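PDB 5FLW: Exo-beta-1,3-galactanase from Bifidobacterium bifidum, which probably hydrolyses beta-1,3-galactan chains from their ends as a family 43 glycoside hydrolase, releasing galactose units. Local coordinates for residues Ala18-Ile23 and Trp32-Glu37; Glu154-Gly159 and Tyr184-Glu189. All coordinates share one frame; numbering follows the deposited sequence.

Both contacts belong to a five-bladed beta-propeller, and in each a loop leading into a new strand packs against a hairpin or strand. Contact 1 sets the loop before the first sheet against that sheet's second strand and is wholly buried; contact 2 joins a hairpin of the third sheet to the loop entering the fourth and is only partly buried. Their centres are 25 Å apart, on opposite sides of the chain's centre, with nearest atoms about 10 Å apart. The chemistry follows the setting: 18-23 meets 32-37 through a backbone hydrogen bond, glycines and apolar side chains around an alanine, whereas 154-159 meets 184-189 without direct hydrogen bonds, using charge, waters and an arginine laid against a tyrosine.

Contact 1. Residues Ala18-Ile23 and Trp32-Glu37; sequences AQLHGI and WYAYGE
A single, perfectly straight hydrogen bond joins the two backbones: Glu-37 N donates to His-21 O at 2.9 Å with an angle of 180° at the hydrogen, in the plane of the carbonyl. The chain next to it packs closely, Gly-36 CA offering a C-H to Gln-19 O at 3.4 Å and Ile-23 CA another to Tyr-35 O at 3.1 Å. Glycine suits position 36 because a beta carbon would run into Gln-19 O. Gly-22 is under the same constraint: its backbone turns with positive phi (57°), and a beta carbon would strike Glu-37 OE2.

Apolar side chains meet beside this backbone pairing. Leu-20 starts out pointing away from the strand, yet its CD2 reaches back to Ala-34 CB at 3.6 Å, and Ile-23 CD1 approaches the same methyl at 4.2 Å. Alanine is small enough to receive both. Ile-23 holds CG1 in the crowded position between N and the carbonyl carbon (chi1 69°), which leaves CG2 to lie 3.8 Å from Gly-36 CA. On the polar flank the His-21 ring turns its edge to the strand, Glu-37 O lying in the ring plane, 3.3 Å from His-21 CD2, while one face rests near Gln-19 C.

Further out, two consecutive inverse gamma turns, centred on Gln-19 and Leu-20, bend the loop so that these groups arrive together. His-21 NE2 hydrogen-bonds to Gly-274 O, and Gln-19 OE1 accepts from Lys-39 N. The buried carboxylate of Glu-37 takes Arg-83 N on OE2 and a salt bridge from Lys-39 on OE1. With Gly-22 N bonded to Asp-266, the first sheet is tied here to the second and the last, as expected near the centre of a five-bladed beta-propeller.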
ATOM      1  N   ALA A  18      -5.828  -1.975 -16.200  1.00 12.36           N
ATOM      2  CA  ALA A  18      -5.153  -2.654 -15.084  1.00 11.20           C
ATOM      3  C   ALA A  18      -5.678  -2.063 -13.772  1.00 10.65           C
ATOM      4  O   ALA A  18      -5.578  -0.851 -13.548  1.00 12.69           O
ATOM      5  CB  ALA A  18      -3.623  -2.505 -15.155  1.00 11.43           C
ATOM      6  N   GLN A  19      -6.247  -2.916 -12.912  1.00 10.09           N
ATOM      7  CA  GLN A  19      -6.842  -2.494 -11.640  1.00 10.56           C
ATOM      8  C   GLN A  19      -5.738  -2.271 -10.588  1.00 11.06           C
ATOM      9  O   GLN A  19      -5.646  -2.936  -9.544  1.00 11.07           O
ATOM     10  CB  GLN A  19      -7.903  -3.505 -11.202  1.00 10.32           C
ATOM     11  CG  GLN A  19      -9.156  -3.626 -12.129  1.00 10.65           C
ATOM     12  CD  GLN A  19      -9.977  -2.339 -12.223  1.00 11.81           C
ATOM     13  OE1 GLN A  19     -10.348  -1.746 -11.221  1.00 11.77           O
ATOM     14  NE2 GLN A  19     -10.245  -1.894 -13.457  1.00 13.49           N
ATOM     15  N   LEU A  20      -4.877  -1.303 -10.884  1.00  9.45           N
ATOM     16  CA  LEU A  20      -3.736  -0.996 -10.019  1.00 10.62           C
ATOM     17  C   LEU A  20      -4.140   0.062  -8.980  1.00 14.05           C
ATOM     18  O   LEU A  20      -3.584   1.168  -8.925  1.00 15.02           O
ATOM     19  CB  LEU A  20      -2.520  -0.559 -10.848  1.00 12.85           C
ATOM     20  CG  LEU A  20      -1.931  -1.675 -11.720  1.00 11.16           C
ATOM     21  CD1 LEU A  20      -1.040  -1.111 -12.815  1.00 13.04           C
ATOM     22  CD2 LEU A  20      -1.187  -2.759 -10.895  1.00 12.61           C
ATOM     23  N   HIS A  21      -5.125  -0.307  -8.145  1.00 11.12           N
ATOM     24  CA  HIS A  21      -5.728   0.595  -7.168  1.00 10.44           C
ATOM     25  C   HIS A  21      -5.418   0.100  -5.760  1.00 10.94           C
ATOM     26  O   HIS A  21      -5.648  -1.078  -5.441  1.00 10.11           O
ATOM     27  CB  HIS A  21      -7.243   0.648  -7.318  1.00 10.21           C
ATOM     28  CG  HIS A  21      -7.711   0.827  -8.725  1.00 11.79           C
ATOM     29  ND1 HIS A  21      -7.401   1.949  -9.474  1.00 10.57           N
ATOM     30  CD2 HIS A  21      -8.513   0.053  -9.498  1.00 10.77           C
ATOM     31  CE1 HIS A  21      -7.957   1.827 -10.668  1.00 14.48           C
ATOM     32  NE2 HIS A  21      -8.656   0.696 -10.703  1.00 11.73           N
ATOM     33  N   GLY A  22      -4.909   1.005  -4.923  1.00 10.55           N
ATOM     34  CA  GLY A  22      -4.535   0.658  -3.558  1.00 10.26           C
ATOM     35  C   GLY A  22      -3.517  -0.462  -3.476  1.00 10.49           C
ATOM     36  O   GLY A  22      -3.596  -1.285  -2.566  1.00 10.80           O
ATOM     37  N   ILE A  23      -2.520  -0.486  -4.390  1.00 10.34           N
ATOM     38  CA  ILE A  23      -1.744  -1.714  -4.601  1.00 10.33           C
ATOM     39  C   ILE A  23      -0.740  -1.990  -3.483  1.00 14.08           C
ATOM     40  O   ILE A  23      -0.203  -1.082  -2.817  1.00 12.68           O
ATOM     41  CB  ILE A  23      -1.035  -1.782  -5.976  1.00 11.57           C
ATOM     42  CG1 ILE A  23       0.109  -0.763  -6.074  1.00 11.22           C
ATOM     43  CG2 ILE A  23      -2.029  -1.661  -7.084  1.00 10.20           C
ATOM     44  CD1 ILE A  23       0.887  -0.846  -7.380  1.00 12.28           C
ATOM     45  N   TRP A  32       8.462  -7.919 -10.519  1.00 16.56           N
ATOM     46  CA  TRP A  32       7.590  -7.192  -9.603  1.00 15.22           C
ATOM     47  C   TRP A  32       6.168  -7.738  -9.683  1.00 15.59           C
ATOM     48  O   TRP A  32       5.640  -7.952 -10.779  1.00 16.06           O
ATOM     49  CB  TRP A  32       7.593  -5.691  -9.903  1.00 15.67           C
ATOM     50  CG  TRP A  32       8.874  -5.013  -9.413  1.00 18.43           C
ATOM     51  CD1 TRP A  32       9.995  -4.737 -10.146  1.00 19.21           C
ATOM     52  CD2 TRP A  32       9.138  -4.551  -8.083  1.00 16.42           C
ATOM     53  NE1 TRP A  32      10.952  -4.140  -9.346  1.00 20.50           N
ATOM     54  CE2 TRP A  32      10.443  -4.008  -8.079  1.00 17.53           C
ATOM     55  CE3 TRP A  32       8.384  -4.524  -6.900  1.00 19.55           C
ATOM     56  CZ2 TRP A  32      11.019  -3.452  -6.938  1.00 25.81           C
ATOM     57  CZ3 TRP A  32       8.968  -3.978  -5.749  1.00 20.19           C
ATOM     58  CH2 TRP A  32      10.268  -3.444  -5.783  1.00 29.25           C
ATOM     59  N   TYR A  33       5.562  -7.963  -8.522  1.00 13.27           N
ATOM     60  CA  TYR A  33       4.180  -8.410  -8.414  1.00 12.63           C
ATOM     61  C   TYR A  33       3.358  -7.302  -7.773  1.00 13.22           C
ATOM     62  O   TYR A  33       3.669  -6.875  -6.654  1.00 15.23           O
ATOM     63  CB  TYR A  33       4.089  -9.662  -7.535  1.00 15.31           C
ATOM     64  CG  TYR A  33       4.702 -10.877  -8.177  1.00 15.63           C
ATOM     65  CD1 TYR A  33       6.080 -10.979  -8.335  1.00 14.68           C
ATOM     66  CD2 TYR A  33       3.895 -11.919  -8.652  1.00 15.17           C
ATOM     67  CE1 TYR A  33       6.660 -12.094  -8.941  1.00 17.19           C
ATOM     68  CE2 TYR A  33       4.457 -13.047  -9.264  1.00 17.23           C
ATOM     69  CZ  TYR A  33       5.846 -13.121  -9.410  1.00 16.55           C
ATOM     70  OH  TYR A  33       6.445 -14.218 -10.005  1.00 19.36           O
ATOM     71  N   ALA A  34       2.297  -6.868  -8.455  1.00 12.00           N
ATOM     72  CA  ALA A  34       1.341  -5.906  -7.907  1.00 10.88           C
ATOM     73  C   ALA A  34       0.045  -6.622  -7.531  1.00 11.81           C
ATOM     74  O   ALA A  34      -0.423  -7.507  -8.260  1.00 12.73           O
ATOM     75  CB  ALA A  34       1.027  -4.800  -8.926  1.00 11.36           C
ATOM     76  N   TYR A  35      -0.542  -6.231  -6.399  1.00 10.60           N
ATOM     77  CA  TYR A  35      -1.835  -6.758  -5.964  1.00 12.39           C
ATOM     78  C   TYR A  35      -2.767  -5.561  -5.789  1.00 10.46           C
ATOM     79  O   TYR A  35      -2.498  -4.699  -4.954  1.00 11.94           O
ATOM     80  CB  TYR A  35      -1.687  -7.545  -4.642  1.00 11.18           C
ATOM     81  CG  TYR A  35      -0.687  -8.690  -4.783  1.00 11.54           C
ATOM     82  CD1 TYR A  35      -1.107  -9.974  -5.236  1.00 12.30           C
ATOM     83  CD2 TYR A  35       0.683  -8.494  -4.534  1.00 11.90           C
ATOM     84  CE1 TYR A  35      -0.193 -11.029  -5.394  1.00 11.39           C
ATOM     85  CE2 TYR A  35       1.605  -9.544  -4.715  1.00 11.75           C
ATOM     86  CZ  TYR A  35       1.162 -10.805  -5.134  1.00 12.29           C
ATOM     87  OH  TYR A  35       2.054 -11.840  -5.295  1.00 14.06           O
ATOM     88  N   GLY A  36      -3.852  -5.501  -6.575  1.00 10.60           N
ATOM     89  CA  GLY A  36      -4.705  -4.329  -6.584  1.00 11.83           C
ATOM     90  C   GLY A  36      -6.170  -4.641  -6.336  1.00 11.71           C
ATOM     91  O   GLY A  36      -6.628  -5.786  -6.471  1.00 10.25           O
ATOM     92  N   GLU A  37      -6.916  -3.586  -5.952  1.00  9.52           N
ATOM     93  CA  GLU A  37      -8.367  -3.706  -5.788  1.00  8.06           C
ATOM     94  C   GLU A  37      -9.044  -3.788  -7.154  1.00  9.73           C
ATOM     95  O   GLU A  37      -8.909  -2.877  -7.965  1.00 11.27           O
ATOM     96  CB  GLU A  37      -8.897  -2.489  -5.032  1.00  9.49           C
ATOM     97  CG  GLU A  37      -8.258  -2.276  -3.663  1.00 10.01           C
ATOM     98  CD  GLU A  37      -8.592  -0.928  -3.027  1.00  8.88           C
ATOM     99  OE1 GLU A  37      -9.480  -0.201  -3.520  1.00 10.88           O
ATOM    100  OE2 GLU A  37      -7.904  -0.550  -2.046  1.00 12.46           O
TER

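Contact 2. Residues Glu154-Gly159 and Tyr184-Glu189; sequences EDRDHG and YPYGLE
Arg-156 lays its methylene arm against the ring of Tyr-186, CD coming within 3.5 Å of Tyr-186 CD1 and CG sitting near CE1. The two side chains cross obliquely; CG and CD do the touching, and the guanidinium plane is turned steeply (83°) from the ring. Bends at chi2 and chi3 bring the guanidinium's NE/NH2 edge to the Glu-154 carboxylate: NE of Arg-156 donates to OE2 of Glu-154 at 2.8 Å, while NH2 of Arg-156 meets OE1 of Glu-154, also at 2.8 Å and nearly straight (172°). Both bonds stay close to the guanidinium plane but approach the carboxylate from above its own plane. An alanine here would remove this paired grip and the methylenes beside Tyr-186, and would probably leave the Glu-154 carboxylate less firmly oriented.

Glu-154 and Arg-156 sit at the hairpin between strands 149-155 and 159-165 of the third propeller blade, and Tyr-186 on the loop that leads to strand 191-196 of the fourth. His-158 and Gly-159 form a classic bulge opposite Asp-155, which fixes the turn: OD1 accepts from Asp-157 N in an Asx turn, and OD2 from His-158 ND1 at 2.7 Å. Gly-159 CA lies 3.6 Å from Gly-187 N, and Gly-159 leaves Gly-187 no room for a beta carbon. At Gly-159 itself the backbone (phi 142°) would jam one against the preceding carbonyl oxygen.

Water carries the polar bridging. One molecule accepts from Gly-187 N at 2.9 Å and donates to Glu-154 OE2 and Asp-155 O. Another donates to OE1 of both Glu-154 and Glu-189, separating like charges. Glu-189 OE1 lies 4.2 Å from Arg-156 NH2 but well out of the guanidinium plane, so no N-H points at it and only the charges interact. With Asp-138 also close, Glu-189 may have a raised pKa, partly offset by the arginine.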
ATOM      1  N   GLU A 154      -3.779   1.945  10.069  1.00 11.81           N
ATOM      2  CA  GLU A 154      -4.364   3.187  10.562  1.00 10.39           C
ATOM      3  C   GLU A 154      -5.539   2.886  11.489  1.00  9.83           C
ATOM      4  O   GLU A 154      -6.460   2.143  11.126  1.00 11.68           O
ATOM      5  CB  GLU A 154      -4.805   4.086   9.400  1.00  9.94           C
ATOM      6  CG  GLU A 154      -5.119   5.536   9.819  1.00 12.51           C
ATOM      7  CD  GLU A 154      -6.559   5.757  10.288  1.00 16.47           C
ATOM      8  OE1 GLU A 154      -7.482   5.140   9.709  1.00 14.31           O
ATOM      9  OE2 GLU A 154      -6.775   6.555  11.238  1.00 14.80           O
ATOM     10  N   ASP A 155      -5.501   3.479  12.685  1.00 11.46           N
ATOM     11  CA  ASP A 155      -6.453   3.228  13.766  1.00 12.03           C
ATOM     12  C   ASP A 155      -6.975   4.591  14.216  1.00 13.41           C
ATOM     13  O   ASP A 155      -6.241   5.354  14.871  1.00 11.57           O
ATOM     14  CB  ASP A 155      -5.711   2.477  14.876  1.00 13.20           C
ATOM     15  CG  ASP A 155      -6.448   2.422  16.210  1.00 10.94           C
ATOM     16  OD1 ASP A 155      -7.555   2.974  16.385  1.00 12.61           O
ATOM     17  OD2 ASP A 155      -5.843   1.805  17.141  1.00 14.11           O
ATOM     18  N   ARG A 156      -8.236   4.906  13.858  1.00 12.29           N
ATOM     19  CA  ARG A 156      -8.733   6.278  14.047  1.00 12.72           C
ATOM     20  C   ARG A 156      -8.695   6.738  15.510  1.00 15.57           C
ATOM     21  O   ARG A 156      -8.611   7.950  15.776  1.00 16.34           O
ATOM     22  CB  ARG A 156     -10.124   6.461  13.460  1.00 14.98           C
ATOM     23  CG  ARG A 156     -10.518   7.955  13.223  1.00 13.11           C
ATOM     24  CD  ARG A 156      -9.661   8.642  12.143  1.00 13.11           C
ATOM     25  NE  ARG A 156      -9.343   7.726  11.038  1.00 14.21           N
ATOM     26  CZ  ARG A 156     -10.045   7.603   9.902  1.00 17.06           C
ATOM     27  NH1 ARG A 156     -11.131   8.343   9.669  1.00 15.10           N
ATOM     28  NH2 ARG A 156      -9.663   6.703   8.993  1.00 15.75           N
ATOM     29  N   ASP A 157      -8.769   5.806  16.472  1.00 12.66           N
ATOM     30  CA  ASP A 157      -8.796   6.213  17.873  1.00 14.17           C
ATOM     31  C   ASP A 157      -7.401   6.464  18.454  1.00 15.63           C
ATOM     32  O   ASP A 157      -7.304   7.096  19.513  1.00 19.00           O
ATOM     33  CB  ASP A 157      -9.483   5.162  18.747  1.00 16.33           C
ATOM     34  CG  ASP A 157     -10.929   4.884  18.342  1.00 17.05           C
ATOM     35  OD1 ASP A 157     -11.687   5.826  18.021  1.00 18.88           O
ATOM     36  OD2 ASP A 157     -11.274   3.681  18.345  1.00 29.96           O
ATOM     37  N   HIS A 158      -6.315   5.958  17.806  1.00 15.32           N
ATOM     38  CA  HIS A 158      -4.991   5.972  18.444  1.00 16.27           C
ATOM     39  C   HIS A 158      -3.873   6.574  17.603  1.00 18.59           C
ATOM     40  O   HIS A 158      -3.002   7.286  18.146  1.00 19.28           O
ATOM     41  CB  HIS A 158      -4.550   4.569  18.932  1.00 14.19           C
ATOM     42  CG  HIS A 158      -5.505   3.933  19.894  1.00 14.13           C
ATOM     43  ND1 HIS A 158      -6.245   2.816  19.587  1.00 14.70           N
ATOM     44  CD2 HIS A 158      -5.859   4.280  21.152  1.00 17.10           C
ATOM     45  CE1 HIS A 158      -7.005   2.487  20.615  1.00 15.73           C
ATOM     46  NE2 HIS A 158      -6.790   3.361  21.579  1.00 17.75           N
ATOM     47  N   GLY A 159      -3.850   6.292  16.312  1.00 14.12           N
ATOM     48  CA  GLY A 159      -2.764   6.671  15.446  1.00 15.98           C
ATOM     49  C   GLY A 159      -2.537   5.559  14.458  1.00 14.95           C
ATOM     50  O   GLY A 159      -3.336   4.627  14.347  1.00 14.24           O
ATOM     51  N   TYR A 184      -1.353  16.858  14.795  1.00 34.92           N
ATOM     52  CA  TYR A 184      -2.505  16.247  14.119  1.00 28.32           C
ATOM     53  C   TYR A 184      -3.107  15.272  15.118  1.00 30.81           C
ATOM     54  O   TYR A 184      -2.361  14.646  15.889  1.00 27.72           O
ATOM     55  CB  TYR A 184      -2.062  15.477  12.863  1.00 28.19           C
ATOM     56  CG  TYR A 184      -3.103  15.324  11.759  1.00 35.86           C
ATOM     57  CD1 TYR A 184      -3.805  16.432  11.264  1.00 33.79           C
ATOM     58  CD2 TYR A 184      -3.327  14.078  11.153  1.00 40.43           C
ATOM     59  CE1 TYR A 184      -4.738  16.298  10.213  1.00 36.57           C
ATOM     60  CE2 TYR A 184      -4.252  13.928  10.105  1.00 37.03           C
ATOM     61  CZ  TYR A 184      -4.956  15.037   9.641  1.00 48.16           C
ATOM     62  OH  TYR A 184      -5.870  14.877   8.615  1.00 26.84           O
ATOM     63  N   PRO A 185      -4.440  15.144  15.152  1.00 28.48           N
ATOM     64  CA  PRO A 185      -5.086  14.238  16.114  1.00 29.87           C
ATOM     65  C   PRO A 185      -5.069  12.777  15.693  1.00 28.19           C
ATOM     66  O   PRO A 185      -5.597  11.935  16.434  1.00 27.04           O
ATOM     67  CB  PRO A 185      -6.539  14.759  16.174  1.00 29.85           C
ATOM     68  CG  PRO A 185      -6.586  16.011  15.340  1.00 30.80           C
ATOM     69  CD  PRO A 185      -5.436  15.893  14.364  1.00 34.01           C
ATOM     70  N   TYR A 186      -4.486  12.461  14.531  1.00 25.50           N
ATOM     71  CA  TYR A 186      -4.565  11.126  13.963  1.00 20.27           C
ATOM     72  C   TYR A 186      -3.223  10.741  13.373  1.00 27.77           C
ATOM     73  O   TYR A 186      -2.368  11.593  13.105  1.00 21.81           O
ATOM     74  CB  TYR A 186      -5.572  11.094  12.800  1.00 32.62           C
ATOM     75  CG  TYR A 186      -6.905  11.655  13.179  1.00 27.10           C
ATOM     76  CD1 TYR A 186      -7.777  10.901  13.955  1.00 27.09           C
ATOM     77  CD2 TYR A 186      -7.283  12.954  12.793  1.00 26.01           C
ATOM     78  CE1 TYR A 186      -9.003  11.399  14.338  1.00 40.57           C
ATOM     79  CE2 TYR A 186      -8.518  13.470  13.174  1.00 31.64           C
ATOM     80  CZ  TYR A 186      -9.376  12.674  13.948  1.00 41.98           C
ATOM     81  OH  TYR A 186     -10.614  13.131  14.346  1.00 63.90           O
ATOM     82  N   GLY A 187      -3.070   9.444  13.118  1.00 16.78           N
ATOM     83  CA  GLY A 187      -2.031   9.002  12.219  1.00 17.11           C
ATOM     84  C   GLY A 187      -2.423   9.320  10.784  1.00 20.10           C
ATOM     85  O   GLY A 187      -3.552   9.717  10.485  1.00 21.31           O
ATOM     86  N   LEU A 188      -1.485   9.123   9.877  1.00 20.42           N
ATOM     87  CA  LEU A 188      -1.753   9.350   8.473  1.00 17.95           C
ATOM     88  C   LEU A 188      -2.187   8.015   7.883  1.00 18.43           C
ATOM     89  O   LEU A 188      -1.768   6.961   8.358  1.00 16.71           O
ATOM     90  CB  LEU A 188      -0.499   9.867   7.768  1.00 17.90           C
ATOM     91  CG  LEU A 188       0.033  11.224   8.238  1.00 19.73           C
ATOM     92  CD1 LEU A 188       1.038  11.780   7.243  1.00 19.75           C
ATOM     93  CD2 LEU A 188      -1.109  12.202   8.456  1.00 18.68           C
ATOM     94  N   GLU A 189      -2.997   8.185   6.858  1.00 13.38           N
ATOM     95  CA  GLU A 189      -3.431   6.890   6.344  1.00 14.41           C
ATOM     96  C   GLU A 189      -2.581   6.420   5.160  1.00 15.43           C
ATOM     97  O   GLU A 189      -1.535   6.998   4.889  1.00 11.27           O
ATOM     98  CB  GLU A 189      -4.938   6.827   6.080  1.00 20.65           C
ATOM     99  CG  GLU A 189      -5.451   7.775   5.025  1.00 19.67           C
ATOM    100  CD  GLU A 189      -6.965   7.743   4.904  1.00 28.84           C
ATOM    101  OE1 GLU A 189      -7.603   6.777   5.371  1.00 21.29           O
ATOM    102  OE2 GLU A 189      -7.515   8.688   4.326  1.00 22.67           O
TER
HETATM  103  O   HOH W   1      -7.413   4.389   7.053  1.00 12.12           O
HETATM  104  O   HOH W   2      -5.394   7.731  13.282  1.00 17.10           O
HETATM  105  O   HOH W   3      -6.257   9.338  16.912  1.00 21.15           O
HETATM  106  O   HOH W   4     -10.408   5.187   6.348  1.00 22.39           O